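Local coordinates for conjugal transfer protein TRWB (Escherichia coli, PDB 1E9R) that probably uses nucleotide-driven motion of a hexameric, ring-helicase-like assembly to couple DNA to the secretion channel during bacterial conjugation, at residues S116-I121 and Y125-Y130; S215-E220 and S290-A295; R232-D237 and G241-T246. All coordinates share one frame; numbering follows the deposited sequence.

Contact 1: S116-I121 and Y125-Y130; sequences SFFNEI and YDWQRY
Ile-121 lies across one face of the Trp-127 indole, joining a short 3-10 turn, residues 117-120, to the first turn of helix 126-134. The 3-10 turn and the helix begin the run of helices that follows strand 103-105 in the P-loop NTPase fold.

Most of the contact is apolar. Ile-121 CG2 stands 3.6 Å from Trp-127 CE2, a CH-pi approach over the five-membered ring. CG1 lies beside the backbone N (chi1 -49°), which puts CG2 anti to it and lets CG1 and CD1 run along the six-membered ring, CD1 coming 3.7 Å from Trp-127 CE3. A branched aliphatic residue suits this place because its two arms span a broad indole. The far rim is met near its plane by two phenylalanines: Phe-118 CE1 lies 3.8 Å from Trp-127 CH2, and Phe-117 CE2 is 4.0 Å from Trp-127 CZ3. The Phe-118 and indole planes are turned 80° apart. Ala-158 of helix 141-163 packs on all three aromatic residues.

Polar groups gather beside this layer. Asp-126 OD1 holds Arg-129 NH1 in a salt bridge of 3.0 Å. Asp-126 OD2 accepts the amides of Arg-122 and Asn-123 and pairs with Arg-232, so the buried carboxylate is well satisfied. Glu-120 turns its acid group away, to Ser-230 OG, Trp-115 NE1 and the amide of Ile-231, while Glu-120 O lies 3.4 Å from Tyr-130 CE2. Of its side chain, CB carries the contact, sitting over the centre of the Tyr-130 ring, 3.8 Å from the centroid and 7° off the ring normal.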
loop_
_atom_site.group_PDB
_atom_site.type_symbol
_atom_site.label_atom_id
_atom_site.label_comp_id
_atom_site.label_asym_id
_atom_site.label_seq_id
_atom_site.Cartn_x
_atom_site.Cartn_y
_atom_site.Cartn_z
ATOM N N SER B 116 40.527 -0.490 -13.213
ATOM C CA SER B 116 39.574 0.615 -13.353
ATOM C C SER B 116 38.626 0.058 -14.393
ATOM O O SER B 116 39.050 -0.737 -15.226
ATOM C CB SER B 116 40.226 1.881 -13.907
ATOM O OG SER B 116 40.223 1.875 -15.331
ATOM N N PHE B 117 37.363 0.465 -14.374
ATOM C CA PHE B 117 36.434 -0.079 -15.344
ATOM C C PHE B 117 36.856 0.186 -16.782
ATOM O O PHE B 117 36.365 -0.467 -17.700
ATOM C CB PHE B 117 35.008 0.426 -15.092
ATOM C CG PHE B 117 34.745 1.818 -15.583
ATOM C CD1 PHE B 117 35.087 2.918 -14.818
ATOM C CD2 PHE B 117 34.132 2.026 -16.811
ATOM C CE1 PHE B 117 34.819 4.207 -15.273
ATOM C CE2 PHE B 117 33.863 3.307 -17.271
ATOM C CZ PHE B 117 34.206 4.398 -16.500
ATOM N N PHE B 118 37.775 1.123 -16.989
ATOM C CA PHE B 118 38.236 1.411 -18.345
ATOM C C PHE B 118 38.797 0.151 -19.004
ATOM O O PHE B 118 38.660 -0.049 -20.213
ATOM C CB PHE B 118 39.323 2.496 -18.343
ATOM C CG PHE B 118 38.792 3.899 -18.249
ATOM C CD1 PHE B 118 38.243 4.521 -19.362
ATOM C CD2 PHE B 118 38.836 4.601 -17.048
ATOM C CE1 PHE B 118 37.739 5.831 -19.286
ATOM C CE2 PHE B 118 38.337 5.911 -16.958
ATOM C CZ PHE B 118 37.786 6.527 -18.083
ATOM N N ASN B 119 39.419 -0.700 -18.193
ATOM C CA ASN B 119 40.033 -1.932 -18.677
ATOM C C ASN B 119 39.066 -2.949 -19.272
ATOM O O ASN B 119 39.510 -3.934 -19.868
ATOM C CB ASN B 119 40.814 -2.624 -17.550
ATOM C CG ASN B 119 41.826 -1.703 -16.877
ATOM O OD1 ASN B 119 42.255 -0.706 -17.451
ATOM N ND2 ASN B 119 42.222 -2.051 -15.654
ATOM N N GLU B 120 37.759 -2.729 -19.118
ATOM C CA GLU B 120 36.778 -3.687 -19.628
ATOM C C GLU B 120 36.101 -3.241 -20.909
ATOM O O GLU B 120 35.293 -3.972 -21.487
ATOM C CB GLU B 120 35.709 -3.958 -18.574
ATOM C CG GLU B 120 36.238 -4.204 -17.166
ATOM C CD GLU B 120 37.188 -5.389 -17.062
ATOM O OE1 GLU B 120 37.342 -6.145 -18.039
ATOM O OE2 GLU B 120 37.779 -5.570 -15.981
ATOM N N ILE B 121 36.432 -2.045 -21.368
ATOM C CA ILE B 121 35.809 -1.534 -22.571
ATOM C C ILE B 121 36.440 -2.138 -23.816
ATOM O O ILE B 121 37.643 -2.001 -24.038
ATOM C CB ILE B 121 35.922 0.008 -22.624
ATOM C CG1 ILE B 121 35.480 0.612 -21.285
ATOM C CG2 ILE B 121 35.071 0.560 -23.766
ATOM C CD1 ILE B 121 34.019 0.386 -20.940
ATOM N N TYR B 125 29.373 -0.365 -27.188
ATOM C CA TYR B 125 28.265 -0.686 -26.299
ATOM C C TYR B 125 28.702 -1.085 -24.887
ATOM O O TYR B 125 27.860 -1.278 -24.005
ATOM C CB TYR B 125 27.382 -1.781 -26.921
ATOM C CG TYR B 125 27.921 -3.200 -26.827
ATOM C CD1 TYR B 125 27.697 -3.986 -25.683
ATOM C CD2 TYR B 125 28.643 -3.765 -27.889
ATOM C CE1 TYR B 125 28.184 -5.310 -25.598
ATOM C CE2 TYR B 125 29.134 -5.083 -27.816
ATOM C CZ TYR B 125 28.902 -5.849 -26.670
ATOM O OH TYR B 125 29.400 -7.138 -26.600
ATOM N N ASP B 126 30.011 -1.197 -24.660
ATOM C CA ASP B 126 30.508 -1.569 -23.337
ATOM C C ASP B 126 30.471 -0.417 -22.353
ATOM O O ASP B 126 30.563 -0.634 -21.148
ATOM C CB ASP B 126 31.936 -2.103 -23.402
ATOM C CG ASP B 126 32.016 -3.446 -24.057
ATOM O OD1 ASP B 126 31.032 -4.203 -23.961
ATOM O OD2 ASP B 126 33.064 -3.755 -24.656
ATOM N N TRP B 127 30.349 0.809 -22.853
ATOM C CA TRP B 127 30.308 1.950 -21.952
ATOM C C TRP B 127 29.066 1.912 -21.071
ATOM O O TRP B 127 29.165 2.071 -19.850
ATOM C CB TRP B 127 30.363 3.265 -22.727
ATOM C CG TRP B 127 31.701 3.524 -23.368
ATOM C CD1 TRP B 127 31.993 3.477 -24.697
ATOM C CD2 TRP B 127 32.931 3.848 -22.702
ATOM N NE1 TRP B 127 33.324 3.751 -24.904
ATOM C CE2 TRP B 127 33.921 3.981 -23.694
ATOM C CE3 TRP B 127 33.288 4.037 -21.360
ATOM C CZ2 TRP B 127 35.249 4.294 -23.389
ATOM C CZ3 TRP B 127 34.609 4.349 -21.058
ATOM C CH2 TRP B 127 35.571 4.474 -22.070
ATOM N N GLN B 128 27.898 1.698 -21.673
ATOM C CA GLN B 128 26.668 1.628 -20.887
ATOM C C GLN B 128 26.655 0.335 -20.069
ATOM O O GLN B 128 26.226 0.288 -18.912
ATOM C CB GLN B 128 25.432 1.684 -21.794
ATOM C CG GLN B 128 24.113 1.373 -21.057
ATOM C CD GLN B 128 23.848 2.227 -19.775
ATOM O OE1 GLN B 128 24.684 3.045 -19.344
ATOM N NE2 GLN B 128 22.668 2.023 -19.170
ATOM N N ARG B 129 27.148 -0.713 -20.699
ATOM C CA ARG B 129 27.228 -2.020 -20.097
ATOM C C ARG B 129 27.934 -1.985 -18.736
ATOM O O ARG B 129 27.445 -2.541 -17.756
ATOM C CB ARG B 129 27.974 -2.925 -21.069
ATOM C CG ARG B 129 27.873 -4.378 -20.793
ATOM C CD ARG B 129 28.542 -5.146 -21.905
ATOM N NE ARG B 129 28.654 -6.553 -21.551
ATOM C CZ ARG B 129 29.487 -7.409 -22.127
ATOM N NH1 ARG B 129 30.295 -7.001 -23.099
ATOM N NH2 ARG B 129 29.520 -8.670 -21.715
ATOM N N TYR B 130 29.081 -1.320 -18.667
ATOM C CA TYR B 130 29.822 -1.265 -17.411
ATOM C C TYR B 130 29.490 -0.053 -16.556
ATOM O O TYR B 130 29.893 0.023 -15.397
ATOM C CB TYR B 130 31.336 -1.386 -17.669
ATOM C CG TYR B 130 31.692 -2.735 -18.259
ATOM C CD1 TYR B 130 31.635 -3.887 -17.478
ATOM C CD2 TYR B 130 31.955 -2.885 -19.623
ATOM C CE1 TYR B 130 31.814 -5.158 -18.039
ATOM C CE2 TYR B 130 32.137 -4.156 -20.192
ATOM C CZ TYR B 130 32.061 -5.283 -19.394
ATOM O OH TYR B 130 32.203 -6.536 -19.944
#

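Contact 2: S215-E220 and S290-A295; sequences SDKLPE and SLEKLA
Lys-217 and Glu-292 reach for each other from opposite directions and close a gap of 11.0 Å between their CA atoms. The close part of the contact is confined to their charged ends: Lys-217 NZ lies 2.8 Å from Glu-292 OE2 in a hydrogen-bonded salt bridge, OE2 accepting through its syn lone pair. That placement also leaves NZ 3.4 Å from Glu-292 OE1, so NZ lies close to the carboxylate plane, in front of the two oxygens and nearer OE2.

Beyond these ends the segments stay apart, and just 67 Å² is buried in all. A lysine and a glutamate suit such a place, since long flexible chains can span a surface separation; both bend at chi2 on the way (-54° in Lys-217). The roots differ in support. Glu-292 rests against Arg-256 and Pro-257 of helix 252-269 and against Pro-136, while its amide is bound by Ser-260 OG. Lys-217 is itself partly exposed, and a sulfate ion lies about 6 Å from its side chain. The arrangement is that of a surface salt bridge, tying helix 201-217 to the loop that follows strand 281-285 of the central sheet in this P-loop NTPase fold.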
loop_
_atom_site.group_PDB
_atom_site.type_symbol
_atom_site.label_atom_id
_atom_site.label_comp_id
_atom_site.label_asym_id
_atom_site.label_seq_id
_atom_site.Cartn_x
_atom_site.Cartn_y
_atom_site.Cartn_z
ATOM N N SER B 215 29.263 10.972 -6.981
ATOM C CA SER B 215 30.045 11.339 -5.812
ATOM C C SER B 215 29.990 10.186 -4.807
ATOM O O SER B 215 30.919 9.989 -4.027
ATOM C CB SER B 215 29.487 12.623 -5.177
ATOM O OG SER B 215 28.981 12.377 -3.872
ATOM N N ASP B 216 28.901 9.418 -4.837
ATOM C CA ASP B 216 28.728 8.296 -3.924
ATOM C C ASP B 216 29.371 7.022 -4.430
ATOM O O ASP B 216 29.926 6.257 -3.648
ATOM C CB ASP B 216 27.240 8.006 -3.669
ATOM C CG ASP B 216 26.541 9.119 -2.900
ATOM O OD1 ASP B 216 27.174 9.712 -1.994
ATOM O OD2 ASP B 216 25.351 9.391 -3.182
ATOM N N LYS B 217 29.302 6.800 -5.735
ATOM C CA LYS B 217 29.840 5.576 -6.313
ATOM C C LYS B 217 31.325 5.536 -6.652
ATOM O O LYS B 217 31.998 4.542 -6.382
ATOM C CB LYS B 217 29.042 5.195 -7.569
ATOM C CG LYS B 217 27.543 5.147 -7.365
ATOM C CD LYS B 217 27.159 4.248 -6.218
ATOM C CE LYS B 217 25.699 4.428 -5.854
ATOM N NZ LYS B 217 25.362 3.714 -4.592
ATOM N N LEU B 218 31.836 6.616 -7.225
ATOM C CA LEU B 218 33.222 6.662 -7.665
ATOM C C LEU B 218 34.389 6.666 -6.684
ATOM O O LEU B 218 35.432 6.081 -6.976
ATOM C CB LEU B 218 33.396 7.832 -8.623
ATOM C CG LEU B 218 32.596 7.695 -9.919
ATOM C CD1 LEU B 218 32.835 8.901 -10.824
ATOM C CD2 LEU B 218 33.007 6.416 -10.618
ATOM N N PRO B 219 34.246 7.316 -5.517
ATOM C CA PRO B 219 35.350 7.357 -4.540
ATOM C C PRO B 219 36.355 6.182 -4.517
ATOM O O PRO B 219 37.519 6.356 -4.889
ATOM C CB PRO B 219 34.616 7.546 -3.217
ATOM C CG PRO B 219 33.496 8.477 -3.622
ATOM C CD PRO B 219 33.006 7.857 -4.929
ATOM N N GLU B 220 35.915 4.998 -4.095
ATOM C CA GLU B 220 36.799 3.833 -4.030
ATOM C C GLU B 220 37.400 3.421 -5.376
ATOM O O GLU B 220 38.438 2.768 -5.426
ATOM C CB GLU B 220 36.060 2.653 -3.414
ATOM C CG GLU B 220 35.635 2.883 -1.977
ATOM C CD GLU B 220 36.786 3.333 -1.082
ATOM O OE1 GLU B 220 37.892 2.755 -1.183
ATOM O OE2 GLU B 220 36.582 4.258 -0.266
ATOM N N SER B 290 23.948 -7.992 0.775
ATOM C CA SER B 290 24.940 -7.017 1.237
ATOM C C SER B 290 25.480 -6.213 0.077
ATOM O O SER B 290 26.074 -5.150 0.272
ATOM C CB SER B 290 26.110 -7.699 1.936
ATOM O OG SER B 290 25.748 -8.040 3.257
ATOM N N LEU B 291 25.294 -6.741 -1.126
ATOM C CA LEU B 291 25.739 -6.061 -2.326
ATOM C C LEU B 291 24.624 -5.106 -2.733
ATOM O O LEU B 291 23.545 -5.139 -2.149
ATOM C CB LEU B 291 25.987 -7.075 -3.447
ATOM C CG LEU B 291 27.082 -8.132 -3.245
ATOM C CD1 LEU B 291 27.144 -9.025 -4.461
ATOM C CD2 LEU B 291 28.423 -7.471 -3.030
ATOM N N GLU B 292 24.878 -4.240 -3.708
ATOM C CA GLU B 292 23.832 -3.329 -4.162
ATOM C C GLU B 292 22.888 -4.102 -5.082
ATOM O O GLU B 292 23.085 -5.303 -5.331
ATOM C CB GLU B 292 24.427 -2.131 -4.923
ATOM C CG GLU B 292 25.326 -1.230 -4.085
ATOM C CD GLU B 292 25.070 0.262 -4.308
ATOM O OE1 GLU B 292 24.041 0.618 -4.925
ATOM O OE2 GLU B 292 25.897 1.085 -3.852
ATOM N N LYS B 293 21.855 -3.427 -5.580
ATOM C CA LYS B 293 20.921 -4.069 -6.489
ATOM C C LYS B 293 21.645 -4.221 -7.828
ATOM O O LYS B 293 21.694 -3.284 -8.626
ATOM C CB LYS B 293 19.680 -3.197 -6.638
ATOM C CG LYS B 293 18.642 -3.747 -7.581
ATOM C CD LYS B 293 17.380 -2.921 -7.528
ATOM C CE LYS B 293 16.328 -3.468 -8.476
ATOM N NZ LYS B 293 15.022 -2.788 -8.245
ATOM N N LEU B 294 22.221 -5.400 -8.061
ATOM C CA LEU B 294 22.971 -5.666 -9.289
ATOM C C LEU B 294 22.121 -5.658 -10.554
ATOM O O LEU B 294 21.018 -6.193 -10.582
ATOM C CB LEU B 294 23.716 -6.996 -9.163
ATOM C CG LEU B 294 24.583 -7.099 -7.909
ATOM C CD1 LEU B 294 25.311 -8.426 -7.905
ATOM C CD2 LEU B 294 25.580 -5.959 -7.868
ATOM N N ALA B 295 22.658 -5.056 -11.606
ATOM C CA ALA B 295 21.956 -4.949 -12.869
ATOM C C ALA B 295 22.026 -6.196 -13.741
ATOM O O ALA B 295 21.111 -6.456 -14.528
ATOM C CB ALA B 295 22.493 -3.754 -13.644
#

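Contact 3: R232-D237 and G241-T246; sequences RSWLED and GNLFIT
Gly-241 O accepts a hydrogen bond from Arg-83 NE and also lies 3.1 Å from Trp-234 CZ2, oblique to the indole plane. The same arginine donates to the carbonyl oxygens of Trp-234 and Leu-235 and makes a cation-pi contact with the Trp-234 ring. Its positive charge is thus set where the last carbonyls of helix 231-236 gather, which probably steadies the helix end.

Trp-234 carries the contact. Its CG is turned anti to the backbone N (chi1 175°), sending the indole from the helix over the start of the strand. There Leu-243 CB sits over one face, 3.5 Å from Trp-234 CH2 and 4.0 Å from the centroid of the six-membered ring. The backbone of Asn-242 is close as well, its carbonyl carbon 3.5 Å from Trp-234 CZ2.

Strand 243-247 lies between the parallel strands 83-89 and 103-105 in the mixed sheet of the P-loop NTPase core, so the tryptophan, which also touches Val-85 and Ile-103, clamps the helix onto three neighbouring strands. A large flat residue suits this role because it reaches all of them at once. Putting an alanine here would probably open a gap over Leu-243 CB and leave Arg-83 without its aromatic partner. The CB of Asn-242 leaves the backbone away from the helix segment, and OD1 accepts the amide of Met-84 on the adjoining strand.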
loop_
_atom_site.group_PDB
_atom_site.type_symbol
_atom_site.label_atom_id
_atom_site.label_comp_id
_atom_site.label_asym_id
_atom_site.label_seq_id
_atom_site.Cartn_x
_atom_site.Cartn_y
_atom_site.Cartn_z
ATOM N N ARG B 232 37.555 -9.249 -17.806
ATOM C CA ARG B 232 37.114 -9.906 -19.036
ATOM C C ARG B 232 38.215 -10.796 -19.590
ATOM O O ARG B 232 37.982 -11.956 -19.943
ATOM C CB ARG B 232 36.742 -8.872 -20.098
ATOM C CG ARG B 232 35.573 -8.016 -19.724
ATOM C CD ARG B 232 35.165 -7.113 -20.863
ATOM N NE ARG B 232 34.553 -7.839 -21.964
ATOM C CZ ARG B 232 33.997 -7.243 -23.012
ATOM N NH1 ARG B 232 33.985 -5.920 -23.090
ATOM N NH2 ARG B 232 33.443 -7.965 -23.977
ATOM N N SER B 233 39.416 -10.233 -19.680
ATOM C CA SER B 233 40.573 -10.960 -20.187
ATOM C C SER B 233 40.902 -12.117 -19.249
ATOM O O SER B 233 41.260 -13.203 -19.697
ATOM C CB SER B 233 41.774 -10.022 -20.302
ATOM O OG SER B 233 41.510 -8.975 -21.220
ATOM N N TRP B 234 40.780 -11.881 -17.948
ATOM C CA TRP B 234 41.046 -12.914 -16.967
ATOM C C TRP B 234 40.098 -14.106 -17.175
ATOM O O TRP B 234 40.512 -15.267 -17.132
ATOM C CB TRP B 234 40.857 -12.353 -15.562
ATOM C CG TRP B 234 41.006 -13.381 -14.492
ATOM C CD1 TRP B 234 42.171 -13.919 -14.029
ATOM C CD2 TRP B 234 39.949 -14.032 -13.771
ATOM N NE1 TRP B 234 41.909 -14.865 -13.066
ATOM C CE2 TRP B 234 40.554 -14.954 -12.886
ATOM C CE3 TRP B 234 38.550 -13.927 -13.787
ATOM C CZ2 TRP B 234 39.806 -15.769 -12.021
ATOM C CZ3 TRP B 234 37.804 -14.739 -12.926
ATOM C CH2 TRP B 234 38.437 -15.648 -12.057
ATOM N N LEU B 235 38.820 -13.822 -17.394
ATOM C CA LEU B 235 37.846 -14.889 -17.593
ATOM C C LEU B 235 38.202 -15.739 -18.793
ATOM O O LEU B 235 38.045 -16.958 -18.777
ATOM C CB LEU B 235 36.444 -14.308 -17.777
ATOM C CG LEU B 235 35.783 -13.752 -16.514
ATOM C CD1 LEU B 235 34.477 -13.066 -16.871
ATOM C CD2 LEU B 235 35.547 -14.877 -15.532
ATOM N N GLU B 236 38.695 -15.084 -19.833
ATOM C CA GLU B 236 39.058 -15.766 -21.061
ATOM C C GLU B 236 40.354 -16.547 -20.951
ATOM O O GLU B 236 40.573 -17.489 -21.702
ATOM C CB GLU B 236 39.171 -14.751 -22.194
ATOM C CG GLU B 236 37.904 -13.949 -22.405
ATOM C CD GLU B 236 38.046 -12.914 -23.498
ATOM O OE1 GLU B 236 38.936 -12.038 -23.367
ATOM O OE2 GLU B 236 37.266 -12.978 -24.478
ATOM N N ASP B 237 41.213 -16.159 -20.018
ATOM C CA ASP B 237 42.492 -16.837 -19.853
ATOM C C ASP B 237 42.317 -18.197 -19.204
ATOM O O ASP B 237 42.052 -18.292 -18.008
ATOM C CB ASP B 237 43.435 -15.983 -19.010
ATOM C CG ASP B 237 44.812 -16.608 -18.859
ATOM O OD1 ASP B 237 45.080 -17.647 -19.511
ATOM O OD2 ASP B 237 45.627 -16.055 -18.088
ATOM N N GLY B 241 43.853 -18.058 -12.804
ATOM C CA GLY B 241 43.549 -18.819 -11.606
ATOM C C GLY B 241 42.147 -18.543 -11.107
ATOM O O GLY B 241 41.178 -18.582 -11.864
ATOM N N ASN B 242 42.052 -18.273 -9.811
ATOM C CA ASN B 242 40.793 -17.958 -9.173
ATOM C C ASN B 242 40.880 -16.505 -8.723
ATOM O O ASN B 242 41.972 -15.979 -8.529
ATOM C CB ASN B 242 40.568 -18.870 -7.969
ATOM C CG ASN B 242 40.514 -20.333 -8.354
ATOM O OD1 ASN B 242 39.935 -20.695 -9.384
ATOM N ND2 ASN B 242 41.109 -21.187 -7.525
ATOM N N LEU B 243 39.730 -15.860 -8.561
ATOM C CA LEU B 243 39.695 -14.465 -8.149
ATOM C C LEU B 243 39.080 -14.312 -6.760
ATOM O O LEU B 243 37.972 -14.776 -6.514
ATOM C CB LEU B 243 38.885 -13.652 -9.159
ATOM C CG LEU B 243 39.189 -12.162 -9.309
ATOM C CD1 LEU B 243 38.139 -11.546 -10.204
ATOM C CD2 LEU B 243 39.192 -11.475 -7.968
ATOM N N PHE B 244 39.804 -13.670 -5.850
ATOM C CA PHE B 244 39.285 -13.446 -4.507
ATOM C C PHE B 244 39.035 -11.970 -4.303
ATOM O O PHE B 244 39.977 -11.173 -4.334
ATOM C CB PHE B 244 40.269 -13.890 -3.436
ATOM C CG PHE B 244 40.550 -15.345 -3.443
ATOM C CD1 PHE B 244 41.414 -15.895 -4.386
ATOM C CD2 PHE B 244 39.966 -16.173 -2.494
ATOM C CE1 PHE B 244 41.695 -17.259 -4.382
ATOM C CE2 PHE B 244 40.237 -17.537 -2.479
ATOM C CZ PHE B 244 41.107 -18.085 -3.425
ATOM N N ILE B 245 37.769 -11.608 -4.111
ATOM C CA ILE B 245 37.387 -10.220 -3.864
ATOM C C ILE B 245 37.267 -10.110 -2.352
ATOM O O ILE B 245 36.277 -10.534 -1.759
ATOM C CB ILE B 245 36.043 -9.874 -4.529
ATOM C CG1 ILE B 245 36.198 -9.948 -6.051
ATOM C CG2 ILE B 245 35.581 -8.485 -4.093
ATOM C CD1 ILE B 245 34.917 -9.749 -6.810
ATOM N N THR B 246 38.294 -9.543 -1.737
ATOM C CA THR B 246 38.342 -9.421 -0.291
ATOM C C THR B 246 38.206 -7.984 0.179
ATOM O O THR B 246 38.248 -7.047 -0.623
ATOM C CB THR B 246 39.680 -9.956 0.242
ATOM O OG1 THR B 246 40.740 -9.113 -0.239
ATOM C CG2 THR B 246 39.925 -11.390 -0.238
#

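How the contacts relate
Contact 1 comes first along the chain, and contact 3 is nested inside the long loop that contact 2 closes. All three belong to the DNA-binding domain of the type IV secretion coupling proteins, a P-loop NTPase family. Contacts 1 and 3 have centres 16 Å apart and touch directly: Arg-232 NH1 makes a 2.8 Å salt bridge to Asp-126 OD2 and a probable hydrogen bond to Glu-120 O. Contact 2 lies 15 Å from contact 1 and 20 Å from contact 3 (centres), touching neither. The chain between strands 103-105 and 243-247 supplies contact 1 and one segment each of contacts 2 and 3, which tie it to the core at the surface and in the interior.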